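Local coordinates for protein hypothetic aldehyde deformylating oxygenase (PDB 5V4T) that binds iron in a ferritin-like helical bundle and probably acts as an oxidoreductase of the aldehyde deformylating oxygenase type, at residues A[3-8]-A[15-20]; A[44-49]-A[149-154]; A[98-103]-A[159-164]; A[119-124]-A[182-187]. All coordinates share one frame; numbering follows the deposited sequence.

Interaction 1 (A[3-8]-A[15-20])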
# COMPACT_ATOMS: atom_id res chain seq x y z
N LYS A 3 -1.66 4.70 -24.30
CA LYS A 3 -1.45 5.73 -25.34
C LYS A 3 -2.27 7.01 -25.11
O LYS A 3 -1.87 8.08 -25.61
CB LYS A 3 -1.74 5.15 -26.75
CG LYS A 3 -3.10 4.46 -26.90
CD LYS A 3 -3.00 3.30 -27.90
CE LYS A 3 -3.99 2.17 -27.62
NZ LYS A 3 -5.39 2.65 -27.65
N ASN A 4 -3.39 6.93 -24.37
CA ASN A 4 -4.13 8.12 -23.98
C ASN A 4 -3.75 8.77 -22.66
O ASN A 4 -4.49 9.59 -22.18
CB ASN A 4 -5.63 7.87 -24.02
CG ASN A 4 -6.06 6.69 -23.14
OD1 ASN A 4 -5.29 5.76 -22.89
ND2 ASN A 4 -7.29 6.76 -22.66
N TRP A 5 -2.62 8.42 -22.09
CA TRP A 5 -2.20 9.01 -20.87
C TRP A 5 -2.10 10.56 -20.97
O TRP A 5 -2.69 11.28 -20.16
CB TRP A 5 -0.87 8.43 -20.47
CG TRP A 5 -0.20 9.11 -19.27
CD1 TRP A 5 0.83 10.01 -19.29
CD2 TRP A 5 -0.58 9.00 -17.88
NE1 TRP A 5 1.19 10.40 -18.01
CE2 TRP A 5 0.29 9.82 -17.12
CE3 TRP A 5 -1.56 8.25 -17.19
CZ2 TRP A 5 0.24 9.90 -15.75
CZ3 TRP A 5 -1.64 8.37 -15.85
CH2 TRP A 5 -0.76 9.18 -15.11
N PHE A 6 -1.40 11.07 -22.00
CA PHE A 6 -1.18 12.50 -22.03
C PHE A 6 -2.40 13.29 -22.43
O PHE A 6 -2.45 14.51 -22.16
CB PHE A 6 0.09 12.86 -22.87
CG PHE A 6 1.35 12.60 -22.15
CD1 PHE A 6 1.63 13.29 -20.99
CD2 PHE A 6 2.20 11.63 -22.55
CE1 PHE A 6 2.78 13.02 -20.30
CE2 PHE A 6 3.35 11.34 -21.84
CZ PHE A 6 3.64 12.06 -20.73
N SER A 7 -3.42 12.64 -22.98
CA SER A 7 -4.66 13.33 -23.19
C SER A 7 -5.56 13.34 -21.96
O SER A 7 -6.59 13.97 -21.94
CB SER A 7 -5.35 12.76 -24.42
OG SER A 7 -5.54 11.41 -24.34
N THR A 8 -5.17 12.65 -20.91
CA THR A 8 -5.81 12.80 -19.61
C THR A 8 -5.49 14.19 -19.00
O THR A 8 -4.35 14.66 -19.09
CB THR A 8 -5.34 11.62 -18.73
OG1 THR A 8 -5.56 10.39 -19.45
CG2 THR A 8 -6.03 11.59 -17.35
N GLY A 15 -2.57 13.34 -9.76
CA GLY A 15 -3.14 12.55 -8.67
C GLY A 15 -2.82 11.08 -8.79
O GLY A 15 -2.54 10.39 -7.77
N ILE A 16 -2.90 10.57 -9.99
CA ILE A 16 -2.55 9.18 -10.24
C ILE A 16 -1.10 8.91 -9.93
O ILE A 16 -0.72 7.90 -9.32
CB ILE A 16 -2.90 8.76 -11.70
CG1 ILE A 16 -4.43 8.80 -11.89
CG2 ILE A 16 -2.22 7.44 -12.07
CD1 ILE A 16 -4.90 8.48 -13.28
N LYS A 17 -0.22 9.81 -10.39
CA LYS A 17 1.17 9.65 -10.07
C LYS A 17 1.42 9.74 -8.59
O LYS A 17 2.29 9.05 -8.07
CB LYS A 17 2.02 10.72 -10.78
CG LYS A 17 2.19 10.45 -12.25
CD LYS A 17 3.07 11.54 -12.87
CE LYS A 17 4.51 11.37 -12.44
NZ LYS A 17 5.37 12.44 -13.06
N TYR A 18 0.71 10.62 -7.90
CA TYR A 18 0.95 10.79 -6.46
C TYR A 18 0.62 9.53 -5.68
O TYR A 18 1.43 9.02 -4.88
CB TYR A 18 0.14 11.91 -5.93
CG TYR A 18 0.22 12.12 -4.43
CD1 TYR A 18 1.38 12.67 -3.85
CD2 TYR A 18 -0.80 11.70 -3.59
CE1 TYR A 18 1.44 12.88 -2.49
CE2 TYR A 18 -0.73 11.92 -2.21
CZ TYR A 18 0.43 12.51 -1.68
OH TYR A 18 0.55 12.70 -0.31
N LEU A 19 -0.52 8.97 -6.03
CA LEU A 19 -0.95 7.73 -5.40
C LEU A 19 -0.07 6.56 -5.81
O LEU A 19 0.27 5.72 -5.00
CB LEU A 19 -2.41 7.42 -5.67
CG LEU A 19 -3.37 8.33 -4.95
CD1 LEU A 19 -4.74 8.14 -5.56
CD2 LEU A 19 -3.36 8.11 -3.43
N SER A 20 0.31 6.47 -7.08
CA SER A 20 1.18 5.42 -7.54
C SER A 20 2.53 5.43 -6.81
O SER A 20 3.10 4.37 -6.52
CB SER A 20 1.41 5.48 -9.05
OG SER A 20 0.18 5.34 -9.72
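W5 has CG anti to its own backbone nitrogen, chi1 172°, and this swings the indole toward helix 10-23. On the helix, I16 CG2, anti to the backbone nitrogen and beside the carbonyl carbon, is the methyl that meets the six-membered end of the indole. The touch is at the ring edge, near its plane. W5 CH2 lies 3.8 Å from I16 CG2, and W5 CZ3 lies 3.9 Å from the same methyl. The two side chains run antiparallel alongside one another. K17 meets the neighbouring corner of the indole, with K17 CG 4.0 Å from W5 CZ2, and crosses it at about a right angle.

The polar ends turn to a shared acid. W5 NE1 bonds to D71 and K17 NZ forms a salt bridge with the same carboxylate, which ties loop and helix together a second time. No hydrogen bond joins the two segments directly. Before the helix the chain makes a type I turn from W5 to T8, closed by T8 N to W5 O at 2.9 Å. Inside the helix, S20 OG bonds to I16 O at 2.7 Å, from the opposite face of that carbonyl to S20 N. The N-terminal loop is thus folded back on the helix it leads into. I16 also packs on L122 and T125 of helix 98-128 and on F134 of helix 132-155.

Interaction 2 (A[44-49]-A[149-154])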
# COMPACT_ATOMS: atom_id res chain seq x y z
N LYS A 44 12.34 -16.69 3.56
CA LYS A 44 13.02 -17.97 3.53
C LYS A 44 12.86 -18.77 4.82
O LYS A 44 12.90 -20.00 4.80
CB LYS A 44 14.49 -17.76 3.17
CG LYS A 44 14.65 -17.46 1.71
CD LYS A 44 16.08 -17.64 1.20
CE LYS A 44 17.03 -16.81 1.99
NZ LYS A 44 18.41 -16.90 1.50
N ILE A 45 12.58 -18.05 5.90
CA ILE A 45 12.30 -18.69 7.17
C ILE A 45 10.95 -19.31 7.19
O ILE A 45 10.81 -20.52 7.41
CB ILE A 45 12.47 -17.75 8.36
CG1 ILE A 45 13.95 -17.44 8.54
CG2 ILE A 45 11.95 -18.48 9.62
CD1 ILE A 45 14.19 -16.35 9.53
N ILE A 46 9.94 -18.47 6.91
CA ILE A 46 8.52 -18.91 6.90
C ILE A 46 8.22 -19.84 5.75
O ILE A 46 7.51 -20.81 5.90
CB ILE A 46 7.54 -17.69 6.77
CG1 ILE A 46 7.78 -16.62 7.81
CG2 ILE A 46 6.11 -18.19 6.90
CD1 ILE A 46 7.68 -17.11 9.23
N ALA A 47 8.80 -19.53 4.59
CA ALA A 47 8.85 -20.42 3.39
C ALA A 47 7.57 -21.02 2.91
O ALA A 47 7.56 -22.15 2.39
CB ALA A 47 9.90 -21.53 3.58
N ASN A 48 6.48 -20.31 3.09
CA ASN A 48 5.20 -20.82 2.50
C ASN A 48 4.72 -19.84 1.41
O ASN A 48 5.50 -19.50 0.48
CB ASN A 48 4.12 -21.12 3.53
CG ASN A 48 3.91 -20.03 4.54
OD1 ASN A 48 3.14 -20.24 5.48
ND2 ASN A 48 4.55 -18.84 4.36
N TYR A 49 3.52 -19.28 1.56
CA TYR A 49 3.14 -18.21 0.64
C TYR A 49 4.09 -16.99 0.75
O TYR A 49 4.07 -16.13 -0.16
CB TYR A 49 1.72 -17.73 0.98
CG TYR A 49 1.13 -16.81 -0.07
CD1 TYR A 49 0.68 -17.33 -1.28
CD2 TYR A 49 1.12 -15.42 0.08
CE1 TYR A 49 0.17 -16.51 -2.26
CE2 TYR A 49 0.61 -14.61 -0.93
CZ TYR A 49 0.16 -15.16 -2.08
OH TYR A 49 -0.34 -14.34 -3.08
N VAL A 149 -3.34 -9.92 2.38
CA VAL A 149 -4.00 -9.67 3.64
C VAL A 149 -4.43 -10.94 4.35
O VAL A 149 -4.19 -11.08 5.56
CB VAL A 149 -5.19 -8.71 3.39
CG1 VAL A 149 -6.03 -8.61 4.66
CG2 VAL A 149 -4.68 -7.36 2.98
N SER A 150 -4.97 -11.91 3.62
CA SER A 150 -5.36 -13.24 4.15
C SER A 150 -4.16 -13.94 4.70
O SER A 150 -4.19 -14.49 5.82
CB SER A 150 -5.97 -14.16 3.08
OG SER A 150 -7.14 -13.57 2.66
N PHE A 151 -3.04 -13.85 3.97
CA PHE A 151 -1.80 -14.43 4.49
C PHE A 151 -1.37 -13.78 5.79
O PHE A 151 -0.99 -14.48 6.74
CB PHE A 151 -0.70 -14.32 3.43
CG PHE A 151 0.63 -14.84 3.91
CD1 PHE A 151 0.79 -16.15 4.28
CD2 PHE A 151 1.70 -14.01 3.89
CE1 PHE A 151 2.06 -16.58 4.76
CE2 PHE A 151 2.93 -14.42 4.39
CZ PHE A 151 3.09 -15.70 4.82
N GLY A 152 -1.45 -12.45 5.87
CA GLY A 152 -1.06 -11.78 7.07
C GLY A 152 -1.89 -12.25 8.24
O GLY A 152 -1.34 -12.40 9.35
N LEU A 153 -3.18 -12.50 8.05
CA LEU A 153 -4.03 -13.05 9.15
C LEU A 153 -3.46 -14.33 9.68
O LEU A 153 -3.49 -14.59 10.85
CB LEU A 153 -5.48 -13.23 8.70
CG LEU A 153 -6.29 -12.01 8.37
CD1 LEU A 153 -7.61 -12.50 7.74
CD2 LEU A 153 -6.58 -11.17 9.64
N SER A 154 -2.90 -15.16 8.80
CA SER A 154 -2.34 -16.39 9.20
C SER A 154 -1.07 -16.30 10.03
O SER A 154 -0.77 -17.25 10.77
CB SER A 154 -2.14 -17.31 7.92
OG SER A 154 -0.90 -17.10 7.37
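Near the iron site of the helical bundle, the turn between helices 34-46 and 49-67 packs on F151 of helix 132-155. A47 has positive phi and takes the chain out of the first helix. N48 and Y49 then meet the phenyl ring. Y49 CB lies over one face of F151, 4.2 Å from the ring centroid and 26° off the normal, a CH-pi contact. The two aromatic rings are oblique, with centroids 5.6 Å apart and planes at 54°. F151 CG is anti to its backbone nitrogen, chi1 177°, which sends the ring out to the turn. I46 CG2 comes to the ring edge, 4.4 Å from F151 CZ. The N48 amide also lies against the ring, its plane steeply inclined to it. An alanine in place of F151 would probably open a gap beneath Y49 CB and take away the apolar surface that I46 packs on.

Y49 OH bonds to R147, next to the iron ligand H148, and the Y49 side chain is about 8 Å from the iron at the nearest atoms. S50 and Q53 of helix 49-67 also touch F151. The contact joins an interhelical turn to a ligand-bearing helix of a ferritin-like diiron bundle.

Interaction 3 (A[98-103]-A[159-164])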
# COMPACT_ATOMS: atom_id res chain seq x y z
N TRP A 98 8.97 -10.07 15.17
CA TRP A 98 8.89 -9.59 13.78
C TRP A 98 7.66 -10.13 13.04
O TRP A 98 7.03 -9.36 12.29
CB TRP A 98 10.17 -9.91 13.04
CG TRP A 98 10.44 -11.37 12.84
CD1 TRP A 98 11.31 -12.14 13.56
CD2 TRP A 98 9.98 -12.20 11.75
NE1 TRP A 98 11.36 -13.39 13.02
CE2 TRP A 98 10.55 -13.47 11.92
CE3 TRP A 98 9.11 -12.01 10.67
CZ2 TRP A 98 10.30 -14.53 11.05
CZ3 TRP A 98 8.82 -13.10 9.81
CH2 TRP A 98 9.44 -14.32 10.02
N ARG A 99 7.23 -11.37 13.29
CA ARG A 99 6.12 -11.97 12.51
C ARG A 99 4.86 -11.17 12.80
O ARG A 99 4.20 -10.69 11.89
CB ARG A 99 5.86 -13.42 12.90
CG ARG A 99 5.93 -14.52 11.86
CD ARG A 99 5.86 -15.89 12.60
NE ARG A 99 6.82 -16.93 12.19
CZ ARG A 99 8.06 -17.13 12.69
NH1 ARG A 99 8.58 -16.33 13.67
NH2 ARG A 99 8.81 -18.13 12.17
N GLU A 100 4.54 -11.00 14.07
CA GLU A 100 3.32 -10.21 14.42
C GLU A 100 3.45 -8.70 14.14
O GLU A 100 2.43 -8.01 13.78
CB GLU A 100 2.90 -10.50 15.84
CG GLU A 100 2.36 -11.92 15.83
CD GLU A 100 1.92 -12.46 17.15
OE1 GLU A 100 2.43 -12.03 18.22
OE2 GLU A 100 1.07 -13.36 17.10
N ASN A 101 4.66 -8.16 14.30
CA ASN A 101 4.86 -6.74 14.04
C ASN A 101 4.72 -6.36 12.57
O ASN A 101 4.02 -5.41 12.21
CB ASN A 101 6.21 -6.30 14.58
CG ASN A 101 6.19 -6.17 16.10
OD1 ASN A 101 5.10 -6.14 16.71
ND2 ASN A 101 7.39 -6.10 16.75
N ILE A 102 5.34 -7.17 11.71
CA ILE A 102 5.14 -7.00 10.28
C ILE A 102 3.71 -7.30 9.85
O ILE A 102 3.16 -6.58 9.00
CB ILE A 102 6.12 -7.85 9.47
CG1 ILE A 102 7.52 -7.39 9.75
CG2 ILE A 102 5.88 -7.64 8.02
CD1 ILE A 102 8.54 -8.49 9.56
N ALA A 103 3.12 -8.34 10.39
CA ALA A 103 1.76 -8.69 9.97
C ALA A 103 0.77 -7.58 10.28
O ALA A 103 -0.18 -7.37 9.53
CB ALA A 103 1.32 -9.97 10.60
N LYS A 159 -3.94 -12.57 19.40
CA LYS A 159 -5.05 -11.74 18.89
C LYS A 159 -5.11 -10.41 19.58
O LYS A 159 -5.22 -9.35 18.92
CB LYS A 159 -6.40 -12.47 19.03
CG LYS A 159 -6.60 -13.69 18.14
CD LYS A 159 -7.96 -14.32 18.44
CE LYS A 159 -8.08 -15.59 17.66
NZ LYS A 159 -9.50 -15.95 17.53
N GLU A 160 -4.99 -10.40 20.89
CA GLU A 160 -5.02 -9.14 21.62
C GLU A 160 -3.88 -8.19 21.27
O GLU A 160 -4.10 -6.99 21.01
CB GLU A 160 -5.06 -9.47 23.13
CG GLU A 160 -5.11 -8.27 24.05
CD GLU A 160 -4.99 -8.63 25.54
OE1 GLU A 160 -5.09 -9.82 25.94
OE2 GLU A 160 -4.84 -7.67 26.35
N TYR A 161 -2.63 -8.71 21.15
CA TYR A 161 -1.55 -7.90 20.76
C TYR A 161 -1.74 -7.32 19.34
O TYR A 161 -1.46 -6.14 19.07
CB TYR A 161 -0.27 -8.75 20.74
CG TYR A 161 0.96 -8.00 20.34
CD1 TYR A 161 1.66 -7.23 21.21
CD2 TYR A 161 1.46 -8.12 19.03
CE1 TYR A 161 2.85 -6.56 20.82
CE2 TYR A 161 2.61 -7.46 18.64
CZ TYR A 161 3.32 -6.72 19.58
OH TYR A 161 4.43 -6.04 19.25
N ALA A 162 -2.25 -8.15 18.44
CA ALA A 162 -2.43 -7.71 17.04
C ALA A 162 -3.50 -6.62 16.89
O ALA A 162 -3.30 -5.63 16.21
CB ALA A 162 -2.76 -8.91 16.14
N VAL A 163 -4.59 -6.80 17.61
CA VAL A 163 -5.64 -5.77 17.59
C VAL A 163 -5.08 -4.46 18.11
O VAL A 163 -5.31 -3.42 17.52
CB VAL A 163 -6.89 -6.23 18.34
CG1 VAL A 163 -7.91 -5.09 18.46
CG2 VAL A 163 -7.52 -7.41 17.68
N LYS A 164 -4.37 -4.49 19.28
CA LYS A 164 -3.81 -3.28 19.83
C LYS A 164 -2.81 -2.61 18.85
O LYS A 164 -2.80 -1.38 18.72
CB LYS A 164 -3.17 -3.55 21.19
CG LYS A 164 -4.20 -3.90 22.26
CD LYS A 164 -3.56 -4.24 23.61
CE LYS A 164 -2.26 -3.46 23.88
NZ LYS A 164 -1.91 -3.37 25.35
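One hydrogen bond carries the polar side of this contact, from Y161 to N101. Y161 OH donates to N101 OD1 at 2.6 Å. The donor lies in the carbonyl plane, on a lone pair, with a C=O...donor angle of 134°. N101 OD1 in turn sits at the edge of the tyrosine ring, in its plane. The amide and ring planes are 34° apart. Y161 has CG anti to its backbone nitrogen, chi1 180°, and the ring spans the gap between the helices to reach the amide. N101 ND2 bonds to S95, so both ends of the amide are held.

The helices are 98-128 and 159-179, both part of the ferritin-like bundle. Here they are joined close to their first turns, with the CA atoms of E100 and A162 6.8 Å apart.

Van der Waals contacts come from E100. Its CB is 4.1 Å from Y161 CE2, and its OE1 is 4.1 Å from Y161 CD2. A phenylalanine at Y161 would probably leave N101 OD1 without the hydroxyl donor described here and the amide less firmly fixed.

Charge enters through R97 and E100. R97 makes a salt bridge to E100 OE1 and a cation-pi contact with Y161. E100 OE2 accepts from the backbone nitrogens of E157 and D158, just before helix 159-179.

Interaction 4 (A[119-124]-A[182-187])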
# COMPACT_ATOMS: atom_id res chain seq x y z
N LEU A 119 -5.72 1.77 -3.94
CA LEU A 119 -6.05 0.95 -5.10
C LEU A 119 -7.48 1.21 -5.58
O LEU A 119 -7.77 1.22 -6.78
CB LEU A 119 -5.85 -0.54 -4.81
CG LEU A 119 -4.40 -0.93 -4.65
CD1 LEU A 119 -4.22 -2.30 -4.03
CD2 LEU A 119 -3.69 -0.87 -5.98
N LYS A 120 -8.42 1.41 -4.64
CA LYS A 120 -9.79 1.81 -5.01
C LYS A 120 -9.75 3.08 -5.83
O LYS A 120 -10.41 3.18 -6.88
CB LYS A 120 -10.62 2.05 -3.73
CG LYS A 120 -11.88 2.90 -3.97
CD LYS A 120 -12.49 3.32 -2.60
CE LYS A 120 -13.51 4.46 -2.71
NZ LYS A 120 -14.71 3.86 -3.39
N ILE A 121 -9.05 4.08 -5.37
CA ILE A 121 -8.98 5.34 -6.10
C ILE A 121 -8.34 5.14 -7.46
O ILE A 121 -8.85 5.57 -8.47
CB ILE A 121 -8.22 6.40 -5.31
CG1 ILE A 121 -8.95 6.72 -3.99
CG2 ILE A 121 -7.96 7.62 -6.16
CD1 ILE A 121 -8.06 7.48 -3.04
N LEU A 122 -7.22 4.41 -7.50
CA LEU A 122 -6.55 4.13 -8.79
C LEU A 122 -7.41 3.37 -9.76
O LEU A 122 -7.37 3.65 -10.98
CB LEU A 122 -5.15 3.48 -8.60
CG LEU A 122 -4.16 4.40 -7.92
CD1 LEU A 122 -2.91 3.63 -7.55
CD2 LEU A 122 -3.79 5.59 -8.81
N ASN A 123 -8.15 2.36 -9.25
CA ASN A 123 -9.08 1.60 -10.10
C ASN A 123 -10.18 2.45 -10.70
O ASN A 123 -10.38 2.52 -11.88
CB ASN A 123 -9.67 0.49 -9.23
CG ASN A 123 -10.48 -0.50 -9.99
OD1 ASN A 123 -10.56 -0.53 -11.22
ND2 ASN A 123 -11.13 -1.38 -9.24
N GLU A 124 -10.87 3.14 -9.83
CA GLU A 124 -11.99 3.99 -10.23
C GLU A 124 -11.55 5.09 -11.20
O GLU A 124 -12.21 5.33 -12.21
CB GLU A 124 -12.62 4.62 -9.02
CG GLU A 124 -13.32 3.58 -8.17
CD GLU A 124 -13.99 4.14 -6.95
OE1 GLU A 124 -13.86 5.34 -6.66
OE2 GLU A 124 -14.71 3.33 -6.28
N ASP A 182 -4.32 17.66 -1.11
CA ASP A 182 -4.28 18.57 -2.25
C ASP A 182 -4.11 17.81 -3.58
O ASP A 182 -4.52 18.33 -4.62
CB ASP A 182 -3.17 19.61 -2.07
CG ASP A 182 -3.50 20.61 -0.97
OD1 ASP A 182 -4.68 20.68 -0.60
OD2 ASP A 182 -2.59 21.29 -0.48
N LYS A 183 -3.49 16.62 -3.55
CA LYS A 183 -3.34 15.75 -4.75
C LYS A 183 -4.53 14.85 -5.02
O LYS A 183 -4.78 14.52 -6.16
CB LYS A 183 -2.11 14.85 -4.61
CG LYS A 183 -0.77 15.58 -4.61
CD LYS A 183 -0.70 16.65 -5.70
CE LYS A 183 0.63 17.42 -5.65
NZ LYS A 183 1.57 16.81 -6.61
N ILE A 184 -5.30 14.52 -3.98
CA ILE A 184 -6.40 13.55 -4.08
C ILE A 184 -7.74 14.23 -4.39
O ILE A 184 -8.56 13.72 -5.13
CB ILE A 184 -6.51 12.69 -2.79
CG1 ILE A 184 -5.27 11.77 -2.59
CG2 ILE A 184 -7.79 11.88 -2.81
CD1 ILE A 184 -5.16 11.14 -1.21
N GLU A 185 -8.00 15.38 -3.75
CA GLU A 185 -9.24 16.11 -3.98
C GLU A 185 -9.51 16.46 -5.44
O GLU A 185 -10.65 16.38 -5.88
CB GLU A 185 -9.34 17.36 -3.11
CG GLU A 185 -9.57 17.06 -1.66
CD GLU A 185 -9.76 18.32 -0.84
OE1 GLU A 185 -9.11 19.37 -1.13
OE2 GLU A 185 -10.57 18.24 0.10
N PRO A 186 -8.48 16.80 -6.21
CA PRO A 186 -8.75 17.02 -7.65
C PRO A 186 -9.23 15.81 -8.44
O PRO A 186 -9.77 15.94 -9.54
CB PRO A 186 -7.41 17.52 -8.18
CG PRO A 186 -6.80 18.17 -6.98
CD PRO A 186 -7.14 17.21 -5.86
N LEU A 187 -9.03 14.61 -7.90
CA LEU A 187 -9.61 13.43 -8.51
C LEU A 187 -11.10 13.28 -8.18
O LEU A 187 -11.72 12.35 -8.67
CB LEU A 187 -8.86 12.18 -8.08
CG LEU A 187 -7.33 12.15 -8.24
CD1 LEU A 187 -6.71 10.83 -7.87
CD2 LEU A 187 -6.92 12.52 -9.63
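Segment 119-124 is regular helix within helix 98-128. Segment 182-187 starts as the short helix 181-184 and goes on as a 3-10 segment over 185-187, with L187 N bonded to I184 O at 2.9 Å. The backbones stay well apart. Their nearest CA atoms, those of I121 and L187, are 8.5 Å from each other, and side chains fill the interval.

I121 carries the contact on the long helix. Its two branches meet different residues. CG2 touches L187 CD1 at 3.8 Å, and the two side chains cross at about a right angle. The other branch is looser, with I121 CD1 4.4 Å from I184 CG2. CG1 of I121 is anti to the carbonyl carbon, chi1 -63°, which sends CD1 toward I184 while CG2 is left to L187. All three residues are buried, and the contact is purely apolar.

Beside it, K120 NZ forms a salt bridge with E124 OE2 at 2.9 Å, one helical turn along. E124 OE1 bonds to Y189, just beyond the short helix. L194 of helix 191-211 touches both I121 and I184, and L19 of helix 10-23 also meets I121. Here the link between helices 159-179 and 191-211 packs through apolar side chains on the long helix 98-128 of a ferritin-like bundle.

From the N terminus, interaction 1 closes first, folding the opening loop back on helix 10-23. It is in series with the other three. Interactions 2, 3 and 4 cross one another, since their segments alternate along the chain. Interaction 2 closes a loop of about 100 residues, from the end of helix 34-46 to helix 132-155. Interaction 3 ties the start of helix 98-128 to helix 159-179, and interaction 4 ties the same long helix to the segment after 159-179. Interactions 1 and 4 touch through L19 and I121. Interactions 2 and 3 touch through I46, W98 and R99. These two pairs lie on opposite sides of the chain's centre.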